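Local coordinates for hypothetical protein Atu2144 (Agrobacterium tumefaciens, PDB 2ODF) that is of unknown function but belongs to the N-formylglutamate amidohydrolase family and so may hydrolyse N-formylglutamate or a similar amide, at residues Gln40-Leu45 / Phe120-Ala125; Ala98-Ser103 / Pro109-Leu114. All blocks are in the same frame, centred on the assembly; numbering follows the deposited sequence.

Interaction 1: Gln40-Leu45 / Phe120-Ala125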
ATOM      1  N   GLN A  40      -3.409  17.065  10.781  1.00 20.85           N
ATOM      2  CA  GLN A  40      -4.292  18.228  10.782  1.00 22.42           C
ATOM      3  C   GLN A  40      -5.440  18.017   9.798  1.00 22.58           C
ATOM      4  O   GLN A  40      -6.584  18.299  10.115  1.00 23.61           O
ATOM      5  CB  GLN A  40      -3.493  19.496  10.431  1.00 22.91           C
ATOM      6  CG  GLN A  40      -4.226  20.803  10.794  1.00 24.25           C
ATOM      7  CD  GLN A  40      -3.630  22.037  10.104  1.00 26.10           C
ATOM      8  OE1 GLN A  40      -2.987  22.863  10.758  1.00 35.50           O
ATOM      9  NE2 GLN A  40      -3.852  22.172   8.791  1.00 28.72           N
ATOM     10  N   LYS A  41      -5.153  17.468   8.624  1.00 22.83           N
ATOM     11  CA  LYS A  41      -6.188  17.324   7.606  1.00 23.29           C
ATOM     12  C   LYS A  41      -7.431  16.554   8.102  1.00 21.96           C
ATOM     13  O   LYS A  41      -8.527  16.754   7.586  1.00 21.18           O
ATOM     14  CB  LYS A  41      -5.607  16.704   6.320  1.00 23.93           C
ATOM     15  CG  LYS A  41      -5.222  15.267   6.400  1.00 27.03           C
ATOM     16  CD  LYS A  41      -4.877  14.665   4.987  1.00 27.46           C
ATOM     17  CE  LYS A  41      -6.092  14.062   4.254  1.00 31.66           C
ATOM     18  NZ  LYS A  41      -5.732  12.924   3.280  1.00 32.48           N
ATOM     19  N   TYR A  42      -7.269  15.695   9.106  1.00 20.72           N
ATOM     20  CA  TYR A  42      -8.367  14.852   9.577  1.00 20.56           C
ATOM     21  C   TYR A  42      -9.193  15.461  10.679  1.00 19.92           C
ATOM     22  O   TYR A  42     -10.231  14.931  11.016  1.00 19.73           O
ATOM     23  CB  TYR A  42      -7.850  13.458  10.000  1.00 20.16           C
ATOM     24  CG  TYR A  42      -7.324  12.707   8.820  1.00 18.07           C
ATOM     25  CD1 TYR A  42      -8.188  12.150   7.885  1.00 19.22           C
ATOM     26  CD2 TYR A  42      -5.977  12.634   8.588  1.00 20.34           C
ATOM     27  CE1 TYR A  42      -7.713  11.487   6.775  1.00 19.91           C
ATOM     28  CE2 TYR A  42      -5.479  11.993   7.486  1.00 19.28           C
ATOM     29  CZ  TYR A  42      -6.353  11.418   6.569  1.00 20.55           C
ATOM     30  OH  TYR A  42      -5.842  10.802   5.445  1.00 18.69           O
ATOM     31  N   GLY A  43      -8.743  16.574  11.249  1.00 20.64           N
ATOM     32  CA  GLY A  43      -9.431  17.153  12.380  1.00 20.39           C
ATOM     33  C   GLY A  43      -9.556  16.171  13.523  1.00 20.35           C
ATOM     34  O   GLY A  43      -8.570  15.597  13.928  1.00 20.69           O
ATOM     35  N   THR A  44     -10.773  15.988  14.037  1.00 20.16           N
ATOM     36  CA  THR A  44     -11.050  15.064  15.139  1.00 20.46           C
ATOM     37  C   THR A  44     -11.410  13.627  14.686  1.00 19.87           C
ATOM     38  O   THR A  44     -11.723  12.788  15.507  1.00 19.51           O
ATOM     39  CB  THR A  44     -12.214  15.611  15.994  1.00 21.21           C
ATOM     40  OG1 THR A  44     -13.427  15.570  15.238  1.00 22.91           O
ATOM     41  CG2 THR A  44     -11.929  17.064  16.447  1.00 19.51           C
ATOM     42  N   LEU A  45     -11.421  13.369  13.381  1.00 20.00           N
ATOM     43  CA  LEU A  45     -12.050  12.150  12.823  1.00 19.95           C
ATOM     44  C   LEU A  45     -13.505  11.939  13.269  1.00 19.46           C
ATOM     45  O   LEU A  45     -14.033  10.835  13.186  1.00 18.01           O
ATOM     46  CB  LEU A  45     -11.226  10.905  13.161  1.00 20.26           C
ATOM     47  CG  LEU A  45      -9.858  10.763  12.493  1.00 20.12           C
ATOM     48  CD1 LEU A  45      -9.049   9.651  13.198  1.00 19.56           C
ATOM     49  CD2 LEU A  45      -9.954  10.499  10.991  1.00 17.31           C
ATOM     50  N   PHE A 120      -5.771   4.767  -0.508  1.00 16.17           N
ATOM     51  CA  PHE A 120      -4.467   4.848  -1.118  1.00 16.35           C
ATOM     52  C   PHE A 120      -3.626   5.909  -0.370  1.00 16.12           C
ATOM     53  O   PHE A 120      -2.491   5.656  -0.064  1.00 15.35           O
ATOM     54  CB  PHE A 120      -4.508   5.144  -2.625  1.00 16.80           C
ATOM     55  CG  PHE A 120      -3.157   5.254  -3.199  1.00 16.04           C
ATOM     56  CD1 PHE A 120      -2.415   4.121  -3.461  1.00 17.91           C
ATOM     57  CD2 PHE A 120      -2.540   6.473  -3.296  1.00 18.20           C
ATOM     58  CE1 PHE A 120      -1.133   4.223  -3.927  1.00 17.69           C
ATOM     59  CE2 PHE A 120      -1.264   6.572  -3.739  1.00 17.15           C
ATOM     60  CZ  PHE A 120      -0.555   5.441  -4.047  1.00 16.74           C
ATOM     61  N   ALA A 121      -4.208   7.076  -0.112  1.00 15.54           N
ATOM     62  CA  ALA A 121      -3.515   8.180   0.541  1.00 16.32           C
ATOM     63  C   ALA A 121      -2.878   7.727   1.859  1.00 16.78           C
ATOM     64  O   ALA A 121      -1.675   7.943   2.093  1.00 16.08           O
ATOM     65  CB  ALA A 121      -4.491   9.369   0.773  1.00 16.80           C
ATOM     66  N   ARG A 122      -3.672   7.052   2.695  1.00 17.16           N
ATOM     67  CA  ARG A 122      -3.184   6.597   4.004  1.00 17.13           C
ATOM     68  C   ARG A 122      -2.159   5.496   3.874  1.00 16.71           C
ATOM     69  O   ARG A 122      -1.178   5.479   4.576  1.00 15.92           O
ATOM     70  CB  ARG A 122      -4.351   6.104   4.837  1.00 17.34           C
ATOM     71  CG  ARG A 122      -5.365   7.191   5.106  1.00 17.11           C
ATOM     72  CD  ARG A 122      -6.411   6.666   6.000  1.00 17.00           C
ATOM     73  NE  ARG A 122      -7.513   7.594   6.212  1.00 16.39           N
ATOM     74  CZ  ARG A 122      -8.408   7.478   7.189  1.00 18.71           C
ATOM     75  NH1 ARG A 122      -8.299   6.505   8.093  1.00 18.09           N
ATOM     76  NH2 ARG A 122      -9.417   8.342   7.267  1.00 18.14           N
ATOM     77  N   THR A 123      -2.409   4.553   2.972  1.00 17.55           N
ATOM     78  CA  THR A 123      -1.484   3.460   2.734  1.00 16.59           C
ATOM     79  C   THR A 123      -0.106   3.957   2.276  1.00 16.51           C
ATOM     80  O   THR A 123       0.938   3.473   2.731  1.00 16.91           O
ATOM     81  CB  THR A 123      -2.073   2.462   1.689  1.00 16.69           C
ATOM     82  OG1 THR A 123      -3.344   1.947   2.138  1.00 15.66           O
ATOM     83  CG2 THR A 123      -1.136   1.333   1.453  1.00 15.94           C
ATOM     84  N   SER A 124      -0.112   4.955   1.403  1.00 16.34           N
ATOM     85  CA  SER A 124       1.104   5.510   0.821  1.00 16.45           C
ATOM     86  C   SER A 124       1.919   6.356   1.774  1.00 16.42           C
ATOM     87  O   SER A 124       3.132   6.389   1.663  1.00 16.90           O
ATOM     88  CB  SER A 124       0.764   6.409  -0.375  1.00 16.45           C
ATOM     89  OG  SER A 124       1.947   6.970  -0.898  1.00 16.60           O
ATOM     90  N   ALA A 125       1.230   7.077   2.639  1.00 16.58           N
ATOM     91  CA  ALA A 125       1.822   8.116   3.490  1.00 16.97           C
ATOM     92  C   ALA A 125       2.268   7.576   4.842  1.00 16.82           C
ATOM     93  O   ALA A 125       3.267   8.053   5.387  1.00 17.54           O
ATOM     94  CB  ALA A 125       0.842   9.241   3.698  1.00 15.75           C
TER
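Tyr42 of the loop that follows strand 27-31 meets Arg122 near the N-terminal end of the long helix 116-143, a loop-on-helix contact at the margin of a mixed-sheet alpha/beta fold of the N-formylglutamate amidohydrolase family. Along the helix, Phe120 packs on Asp132 of the second subunit. The next residue directs its methyl group at the loop in a shallow approach, with Ala121 CB 4.5 Å from Lys41 NZ. Arg122 has the largest share on the helix. Extended from CG to NE, its chain carries the guanidinium obliquely across the phenol, the two planes 78° apart, which rules out a parallel stack. The aliphatic part takes a share, with Arg122 CG 3.7 Å from Tyr42 OH, and Arg122 NH2 also approaches Leu45 CD2 at 4.3 Å. Glu118, one turn earlier, ties both partners together: its OE2 accepts the phenol OH and forms a salt bridge with Arg122 NE. Lys41 NZ donates to Tyr42 OH over 3.0 Å, while Lys41 CG lies 3.4 Å above the Tyr42 ring plane near the rim. Further along, Ser124 OG hydrogen-bonds Asp132 OD1 of the second subunit. The loop itself closes in a type II' turn from Tyr42 to Leu45. Where the phenol and guanidinium come closest, Tyr42 CE1 is 3.6 Å from Arg122 NH2.

Interaction 2: Ala98-Ser103 / Pro109-Leu114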
ATOM      1  N   ALA A  98      -7.184  -2.170   9.459  1.00 16.53           N
ATOM      2  CA  ALA A  98      -6.141  -1.211   9.047  1.00 17.04           C
ATOM      3  C   ALA A  98      -6.599   0.247   9.191  1.00 17.08           C
ATOM      4  O   ALA A  98      -5.812   1.143   9.557  1.00 16.62           O
ATOM      5  CB  ALA A  98      -5.676  -1.489   7.600  1.00 16.78           C
ATOM      6  N   MET A  99      -7.850   0.452   8.848  1.00 17.13           N
ATOM      7  CA  MET A  99      -8.490   1.728   8.890  1.00 16.79           C
ATOM      8  C   MET A  99      -9.827   1.494   9.527  1.00 17.75           C
ATOM      9  O   MET A  99     -10.765   1.264   8.859  1.00 16.79           O
ATOM     10  CB  MET A  99      -8.620   2.329   7.499  1.00 17.44           C
ATOM     11  CG  MET A  99      -7.303   2.526   6.807  1.00 17.77           C
ATOM     12  SD  MET A  99      -7.279   3.057   5.073  1.00 12.42           S
ATOM     13  CE  MET A  99      -6.238   1.908   4.408  1.00 18.39           C
ATOM     14  N   PRO A 100      -9.839   1.411  10.845  1.00 19.24           N
ATOM     15  CA  PRO A 100     -10.992   0.809  11.493  1.00 20.55           C
ATOM     16  C   PRO A 100     -12.231   1.709  11.559  1.00 21.02           C
ATOM     17  O   PRO A 100     -12.132   2.889  11.907  1.00 20.66           O
ATOM     18  CB  PRO A 100     -10.475   0.498  12.890  1.00 20.13           C
ATOM     19  CG  PRO A 100      -9.489   1.556  13.174  1.00 20.50           C
ATOM     20  CD  PRO A 100      -8.805   1.792  11.835  1.00 19.36           C
ATOM     21  N   VAL A 101     -13.386   1.127  11.254  1.00 22.09           N
ATOM     22  CA  VAL A 101     -14.645   1.871  11.306  1.00 23.54           C
ATOM     23  C   VAL A 101     -15.157   2.114  12.746  1.00 24.48           C
ATOM     24  O   VAL A 101     -15.944   3.040  12.976  1.00 22.91           O
ATOM     25  CB  VAL A 101     -15.757   1.200  10.468  1.00 23.86           C
ATOM     26  CG1 VAL A 101     -15.288   1.073   9.017  1.00 23.15           C
ATOM     27  CG2 VAL A 101     -16.170  -0.178  11.050  1.00 24.96           C
ATOM     28  N   LYS A 102     -14.674   1.314  13.691  1.00 26.50           N
ATOM     29  CA  LYS A 102     -15.050   1.421  15.099  1.00 27.59           C
ATOM     30  C   LYS A 102     -13.813   1.190  15.987  1.00 27.72           C
ATOM     31  O   LYS A 102     -12.919   0.458  15.593  1.00 26.79           O
ATOM     32  CB  LYS A 102     -16.108   0.358  15.417  1.00 27.96           C
ATOM     33  CG  LYS A 102     -17.078   0.740  16.528  1.00 30.46           C
ATOM     34  CD  LYS A 102     -18.183  -0.332  16.722  1.00 31.22           C
ATOM     35  CE  LYS A 102     -19.290  -0.210  15.691  1.00 34.96           C
ATOM     36  NZ  LYS A 102     -20.432  -1.198  15.930  1.00 35.94           N
ATOM     37  N   SER A 103     -13.754   1.868  17.136  1.00 28.33           N
ATOM     38  CA  SER A 103     -12.872   1.488  18.252  1.00 29.72           C
ATOM     39  C   SER A 103     -13.760   1.126  19.430  1.00 30.46           C
ATOM     40  O   SER A 103     -14.322   2.013  20.092  1.00 30.96           O
ATOM     41  CB  SER A 103     -11.932   2.622  18.657  1.00 29.33           C
ATOM     42  OG  SER A 103     -11.249   2.286  19.860  1.00 30.45           O
ATOM     43  N   PRO A 109     -16.483   8.384  12.527  1.00 19.32           N
ATOM     44  CA  PRO A 109     -16.959   8.964  11.256  1.00 19.43           C
ATOM     45  C   PRO A 109     -15.867   9.236  10.242  1.00 18.92           C
ATOM     46  O   PRO A 109     -16.091   9.059   9.046  1.00 19.77           O
ATOM     47  CB  PRO A 109     -17.646  10.287  11.690  1.00 19.17           C
ATOM     48  CG  PRO A 109     -18.119  10.008  13.061  1.00 19.39           C
ATOM     49  CD  PRO A 109     -17.034   9.111  13.685  1.00 19.62           C
ATOM     50  N   GLY A 110     -14.677   9.611  10.713  1.00 18.42           N
ATOM     51  CA  GLY A 110     -13.552   9.840   9.834  1.00 17.76           C
ATOM     52  C   GLY A 110     -13.099   8.622   9.074  1.00 17.04           C
ATOM     53  O   GLY A 110     -12.368   8.757   8.101  1.00 17.61           O
ATOM     54  N   ASN A 111     -13.515   7.438   9.518  1.00 17.14           N
ATOM     55  CA  ASN A 111     -13.185   6.187   8.827  1.00 17.54           C
ATOM     56  C   ASN A 111     -14.354   5.511   8.129  1.00 17.62           C
ATOM     57  O   ASN A 111     -14.262   4.344   7.698  1.00 18.57           O
ATOM     58  CB  ASN A 111     -12.522   5.239   9.832  1.00 18.19           C
ATOM     59  CG  ASN A 111     -11.119   5.700  10.221  1.00 16.56           C
ATOM     60  OD1 ASN A 111     -10.629   6.696   9.692  1.00 16.19           O
ATOM     61  ND2 ASN A 111     -10.466   4.971  11.135  1.00 17.00           N
ATOM     62  N   PHE A 112     -15.443   6.240   7.984  1.00 17.47           N
ATOM     63  CA  PHE A 112     -16.621   5.717   7.330  1.00 17.89           C
ATOM     64  C   PHE A 112     -16.351   5.367   5.885  1.00 18.10           C
ATOM     65  O   PHE A 112     -15.912   6.176   5.166  1.00 17.56           O
ATOM     66  CB  PHE A 112     -17.805   6.655   7.386  1.00 17.60           C
ATOM     67  CG  PHE A 112     -18.940   6.215   6.502  1.00 17.22           C
ATOM     68  CD1 PHE A 112     -19.710   5.127   6.836  1.00 17.93           C
ATOM     69  CD2 PHE A 112     -19.193   6.839   5.312  1.00 16.43           C
ATOM     70  CE1 PHE A 112     -20.720   4.701   6.028  1.00 17.58           C
ATOM     71  CE2 PHE A 112     -20.213   6.399   4.519  1.00 18.71           C
ATOM     72  CZ  PHE A 112     -20.962   5.337   4.894  1.00 16.34           C
ATOM     73  N   ASP A 113     -16.623   4.127   5.527  1.00 19.20           N
ATOM     74  CA  ASP A 113     -16.619   3.660   4.157  1.00 19.09           C
ATOM     75  C   ASP A 113     -15.643   4.426   3.254  1.00 19.39           C
ATOM     76  O   ASP A 113     -16.016   5.169   2.428  1.00 19.12           O
ATOM     77  CB  ASP A 113     -18.041   3.657   3.597  1.00 20.38           C
ATOM     78  CG  ASP A 113     -18.150   2.979   2.256  1.00 21.37           C
ATOM     79  OD1 ASP A 113     -17.481   1.980   2.009  1.00 23.33           O
ATOM     80  OD2 ASP A 113     -18.928   3.454   1.461  1.00 26.60           O
ATOM     81  N   LEU A 114     -14.366   4.237   3.479  1.00 18.18           N
ATOM     82  CA  LEU A 114     -13.360   5.056   2.876  1.00 18.59           C
ATOM     83  C   LEU A 114     -13.257   4.818   1.363  1.00 18.29           C
ATOM     84  O   LEU A 114     -13.192   3.717   0.938  1.00 18.13           O
ATOM     85  CB  LEU A 114     -12.011   4.769   3.531  1.00 17.83           C
ATOM     86  CG  LEU A 114     -11.849   5.234   4.961  1.00 19.83           C
ATOM     87  CD1 LEU A 114     -10.442   4.907   5.404  1.00 20.26           C
ATOM     88  CD2 LEU A 114     -12.128   6.739   5.027  1.00 18.25           C
TER
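The side-chain amide of Asn111 reaches across to the backbone of Pro100, where Asn111 ND2 donates to Pro100 O over 2.8 Å. The bond is nearly straight, with an N-H...O angle of 161°, and the acceptor lies in the plane of the amide; the donor is tilted 34° from the carbonyl plane. Asn111 CG lies anti to its own carbonyl carbon (chi1 -71°), which turns the amide toward the Pro100 carbonyl and brings Asn111 CB to 3.2 Å from Pro100 O. The same nitrogen, Asn111 ND2, also rests against the proline ring, 3.7 Å from Pro100 CD. Two packing contacts flank this bond: Val101 CG1 lies 3.7 Å from the backbone oxygen Asn111 O, and, between apolar side chains, Leu114 CD1 touches both Met99 SD (3.7 Å) and Met99 CB (3.8 Å). Beyond SD the methionine chain turns away from Leu114 at its bent chi3, the side chain also touching Arg119, Arg122 and Thr123 of helix 116-143.

Further out, the amide of Asn111 is fixed by more partners: ND2 gives a second bond to Leu85 O, and OD1 accepts from Arg122 NH1, so both ends of this buried group are engaged and its rotation is set. The Phe112 N to Pro109 O bond of 3.1 Å shapes the turn around Asn111, and a backbone bond between Val101 and Ile108 joins the two arms. Together these features describe a beta hairpin, strands 102-103 and 106-107, whose flanking arms are clasped by an asparagine side chain just before the long helix begins.

Interactions 1 and 2 have centres 11 Å apart and are joined through Arg122, a residue of interaction 1 whose NH1 hydrogen-bonds Asn111 OD1 (2.8 Å) of interaction 2; the guanidinium that lies by Tyr42 thus also secures the amide that clasps the hairpin arms. A backbone bond of 2.8 Å from Gly110 N to Leu45 O joins the 40-45 loop directly to the 109-114 segment, and Thr123 OG1 packs 3.7 Å from Met99 CE. Along the chain, the two segments of interaction 2 fall between those of interaction 1. Both contacts lie on the same side of the chain, the centre of each about 20 Å from the chain's centre, and both adjoin helix 116-143.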